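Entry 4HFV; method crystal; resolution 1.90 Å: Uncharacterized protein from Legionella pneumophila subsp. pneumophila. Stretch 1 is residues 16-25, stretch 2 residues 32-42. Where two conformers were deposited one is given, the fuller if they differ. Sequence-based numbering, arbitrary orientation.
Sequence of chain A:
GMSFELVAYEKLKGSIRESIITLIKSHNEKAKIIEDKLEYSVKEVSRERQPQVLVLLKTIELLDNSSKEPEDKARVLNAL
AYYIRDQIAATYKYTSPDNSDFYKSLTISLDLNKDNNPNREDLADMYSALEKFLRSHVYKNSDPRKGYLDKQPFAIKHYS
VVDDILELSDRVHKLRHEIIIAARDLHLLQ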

# COMPACT_ATOMS: atom_id res chain seq x y z
N ILE A 16 8.43 -28.41 -3.88
CA ILE A 16 8.37 -28.04 -2.48
C ILE A 16 7.94 -29.25 -1.65
O ILE A 16 8.45 -29.49 -0.56
CB ILE A 16 7.40 -26.84 -2.26
CG1 ILE A 16 8.07 -25.54 -2.73
CG2 ILE A 16 6.98 -26.72 -0.78
CD1 ILE A 16 7.12 -24.42 -2.78
N ARG A 17 6.99 -30.02 -2.17
CA ARG A 17 6.52 -31.19 -1.46
C ARG A 17 7.72 -32.17 -1.37
O ARG A 17 7.91 -32.81 -0.33
CB ARG A 17 5.32 -31.84 -2.17
CG ARG A 17 3.99 -31.06 -1.99
CD ARG A 17 2.78 -31.77 -2.63
NE ARG A 17 2.83 -33.18 -2.32
CZ ARG A 17 2.23 -33.76 -1.27
NH1 ARG A 17 1.45 -33.07 -0.45
NH2 ARG A 17 2.42 -35.05 -1.04
N GLU A 18 8.53 -32.25 -2.43
CA GLU A 18 9.65 -33.19 -2.41
C GLU A 18 10.66 -32.77 -1.33
O GLU A 18 11.17 -33.63 -0.57
CB GLU A 18 10.35 -33.34 -3.75
CG GLU A 18 11.46 -34.47 -3.75
CD GLU A 18 11.05 -35.82 -3.10
OE1 GLU A 18 9.92 -36.31 -3.34
OE2 GLU A 18 11.87 -36.40 -2.33
N SER A 19 10.94 -31.47 -1.24
CA SER A 19 11.90 -30.99 -0.26
C SER A 19 11.39 -31.19 1.18
O SER A 19 12.17 -31.41 2.11
CB SER A 19 12.27 -29.53 -0.54
OG SER A 19 12.87 -29.42 -1.83
N ILE A 20 10.08 -31.15 1.36
CA ILE A 20 9.51 -31.34 2.70
C ILE A 20 9.69 -32.79 3.11
O ILE A 20 10.12 -33.11 4.24
CB ILE A 20 8.07 -30.92 2.73
CG1 ILE A 20 7.98 -29.38 2.66
CG2 ILE A 20 7.36 -31.45 4.00
CD1 ILE A 20 6.57 -28.85 2.40
N ILE A 21 9.36 -33.69 2.19
CA ILE A 21 9.61 -35.13 2.40
C ILE A 21 11.09 -35.41 2.77
O ILE A 21 11.39 -36.23 3.64
CB ILE A 21 9.19 -35.89 1.14
CG1 ILE A 21 7.63 -35.90 1.07
CG2 ILE A 21 9.78 -37.28 1.10
CD1 ILE A 21 7.10 -36.33 -0.24
N THR A 22 12.00 -34.73 2.09
CA THR A 22 13.42 -34.97 2.32
C THR A 22 13.78 -34.46 3.73
O THR A 22 14.47 -35.13 4.47
CB THR A 22 14.26 -34.25 1.23
OG1 THR A 22 14.02 -34.92 -0.02
CG2 THR A 22 15.79 -34.31 1.57
N LEU A 23 13.26 -33.28 4.08
CA LEU A 23 13.46 -32.69 5.41
C LEU A 23 12.96 -33.64 6.50
O LEU A 23 13.63 -33.87 7.50
CB LEU A 23 12.70 -31.32 5.52
CG LEU A 23 13.05 -30.48 6.77
CD1 LEU A 23 14.57 -30.10 6.77
CD2 LEU A 23 12.18 -29.23 6.88
N ILE A 24 11.78 -34.20 6.32
CA ILE A 24 11.22 -35.15 7.26
C ILE A 24 12.15 -36.37 7.42
O ILE A 24 12.47 -36.81 8.53
CB ILE A 24 9.80 -35.59 6.81
CG1 ILE A 24 8.78 -34.45 7.04
CG2 ILE A 24 9.33 -36.83 7.57
CD1 ILE A 24 7.51 -34.61 6.19
N LYS A 25 12.58 -36.92 6.28
CA LYS A 25 13.40 -38.10 6.25
C LYS A 25 14.81 -37.84 6.80
O LYS A 25 15.41 -38.78 7.29
CB LYS A 25 13.42 -38.71 4.84
CG LYS A 25 12.17 -39.55 4.55
CD LYS A 25 12.05 -39.88 3.05
CE LYS A 25 10.90 -40.86 2.76
NZ LYS A 25 10.90 -41.25 1.31
N LYS A 32 6.80 -42.67 7.88
CA LYS A 32 5.82 -43.19 6.94
C LYS A 32 5.01 -42.00 6.41
O LYS A 32 4.23 -41.40 7.14
CB LYS A 32 4.93 -44.26 7.57
CG LYS A 32 3.64 -44.52 6.79
CD LYS A 32 3.86 -44.67 5.28
CE LYS A 32 2.54 -44.94 4.56
NZ LYS A 32 2.47 -44.35 3.19
N ILE A 33 5.25 -41.67 5.14
CA ILE A 33 4.65 -40.54 4.48
C ILE A 33 3.32 -40.93 3.91
O ILE A 33 3.23 -41.76 3.00
CB ILE A 33 5.48 -40.07 3.25
CG1 ILE A 33 6.93 -39.77 3.64
CG2 ILE A 33 4.82 -38.87 2.58
CD1 ILE A 33 7.10 -38.73 4.71
N ILE A 34 2.27 -40.29 4.39
CA ILE A 34 0.99 -40.43 3.74
C ILE A 34 0.90 -39.34 2.67
O ILE A 34 0.88 -38.15 3.00
CB ILE A 34 -0.16 -40.26 4.73
CG1 ILE A 34 0.09 -41.10 5.99
CG2 ILE A 34 -1.51 -40.64 4.06
CD1 ILE A 34 -0.34 -42.53 5.84
N GLU A 35 0.86 -39.73 1.40
CA GLU A 35 0.84 -38.78 0.28
C GLU A 35 -0.15 -37.60 0.48
O GLU A 35 0.23 -36.42 0.43
CB GLU A 35 0.52 -39.49 -1.04
CG GLU A 35 0.78 -38.63 -2.29
CD GLU A 35 0.14 -39.19 -3.57
OE1 GLU A 35 -0.65 -38.45 -4.21
OE2 GLU A 35 0.43 -40.36 -3.94
N ASP A 36 -1.43 -37.91 0.69
CA ASP A 36 -2.40 -36.82 0.77
C ASP A 36 -2.51 -36.21 2.19
O ASP A 36 -3.37 -35.35 2.45
CB ASP A 36 -3.76 -37.25 0.19
CG ASP A 36 -4.68 -37.84 1.23
OD1 ASP A 36 -4.36 -38.94 1.73
OD2 ASP A 36 -5.74 -37.21 1.53
N LYS A 37 -1.59 -36.60 3.09
CA LYS A 37 -1.58 -36.05 4.45
C LYS A 37 -0.17 -35.71 4.94
O LYS A 37 0.23 -36.04 6.05
CB LYS A 37 -2.26 -37.03 5.42
CG LYS A 37 -3.79 -37.04 5.29
CD LYS A 37 -4.40 -38.36 5.76
CE LYS A 37 -5.89 -38.20 6.08
NZ LYS A 37 -6.51 -39.48 6.54
N LEU A 38 0.58 -35.02 4.11
CA LEU A 38 1.96 -34.71 4.44
C LEU A 38 2.08 -33.94 5.76
O LEU A 38 3.04 -34.11 6.50
CB LEU A 38 2.56 -33.93 3.30
CG LEU A 38 4.06 -33.82 3.20
CD1 LEU A 38 4.75 -35.18 3.48
CD2 LEU A 38 4.34 -33.30 1.82
N GLU A 39 1.08 -33.13 6.09
CA GLU A 39 1.14 -32.33 7.31
C GLU A 39 1.26 -33.15 8.60
O GLU A 39 1.81 -32.65 9.57
CB GLU A 39 -0.02 -31.29 7.43
CG GLU A 39 -1.34 -31.63 6.76
CD GLU A 39 -1.30 -31.46 5.25
OE1 GLU A 39 -1.26 -32.48 4.57
OE2 GLU A 39 -1.32 -30.33 4.72
N TYR A 40 0.74 -34.37 8.59
CA TYR A 40 0.82 -35.26 9.76
C TYR A 40 2.26 -35.69 10.11
O TYR A 40 2.53 -36.13 11.22
CB TYR A 40 -0.04 -36.51 9.52
CG TYR A 40 -1.54 -36.25 9.41
CD1 TYR A 40 -2.11 -35.06 9.88
CD2 TYR A 40 -2.39 -37.20 8.86
CE1 TYR A 40 -3.49 -34.84 9.79
CE2 TYR A 40 -3.76 -36.98 8.77
CZ TYR A 40 -4.30 -35.80 9.23
OH TYR A 40 -5.66 -35.60 9.12
N SER A 41 3.17 -35.55 9.13
CA SER A 41 4.57 -35.94 9.31
C SER A 41 5.43 -34.77 9.75
O SER A 41 6.63 -34.91 9.99
CB SER A 41 5.14 -36.51 8.00
OG SER A 41 4.44 -37.71 7.68
N VAL A 42 4.81 -33.60 9.85
CA VAL A 42 5.55 -32.39 10.10
C VAL A 42 6.18 -32.41 11.48
O VAL A 42 7.20 -31.77 11.72
CB VAL A 42 4.62 -31.16 9.99
CG1 VAL A 42 3.84 -30.95 11.32
CG2 VAL A 42 5.43 -29.94 9.63
O HOH W 1 -0.53 -33.62 1.82

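Contact between a helical stretch (residues 16-25) and the loop and 3-10 segment that follow it in the same chain (residues 32-42); together the two bury 427 Å². Leu 38, at the start of the 3-10 segment, has the largest area covered, 92 Å². Its CA-to-CB bond points toward the helix, and its side chain (chi1 t, chi2 p) meets four helix residues. CD1 of Leu 38 lies 3.8 Å from CG1 of Ile 21 and 3.9 Å from CD1 of Ile 24, while its CG is 4.1 Å from CG2 of Ile 20. These are apolar contacts at van der Waals range, and they place Leu 38 against the adjacent Ile 20 and Ile 21 and against Ile 24, one turn further along the helix. CD2 of Leu 38 lies over one face of the Arg 17 guanidinium, 3.7 Å from NH1.

Ile 24, with 72 Å² covered, also points toward the other stretch and extends the apolar patch in two directions: its CD1 is 3.5 Å from CB of Ser 41, and its CG2 is 4.1 Å from CD1 of Ile 33. Ile 33 itself points toward the helix; its CG2 is 4.4 Å from CG1 of Ile 21, and its CG1 lies 4.2 Å from CE of Lys 25, the last carbon of that side chain before NZ.

Arg 17 supplies the direct hydrogen bond across the contact. Its CA-to-CB bond points sideways, but the end of the side chain comes nearer, and NH2 donates to O of Glu 35 (3.0 Å, 145°), which sits at the guanidinium edge, near its plane. Water 1 reinforces this link: it accepts from NH1 of Arg 17 (3.1 Å) and from N of Leu 38 (2.9 Å), and donates to O of Glu 35 (3.2 Å). The guanidinium thus combines polar bonding with apolar cover.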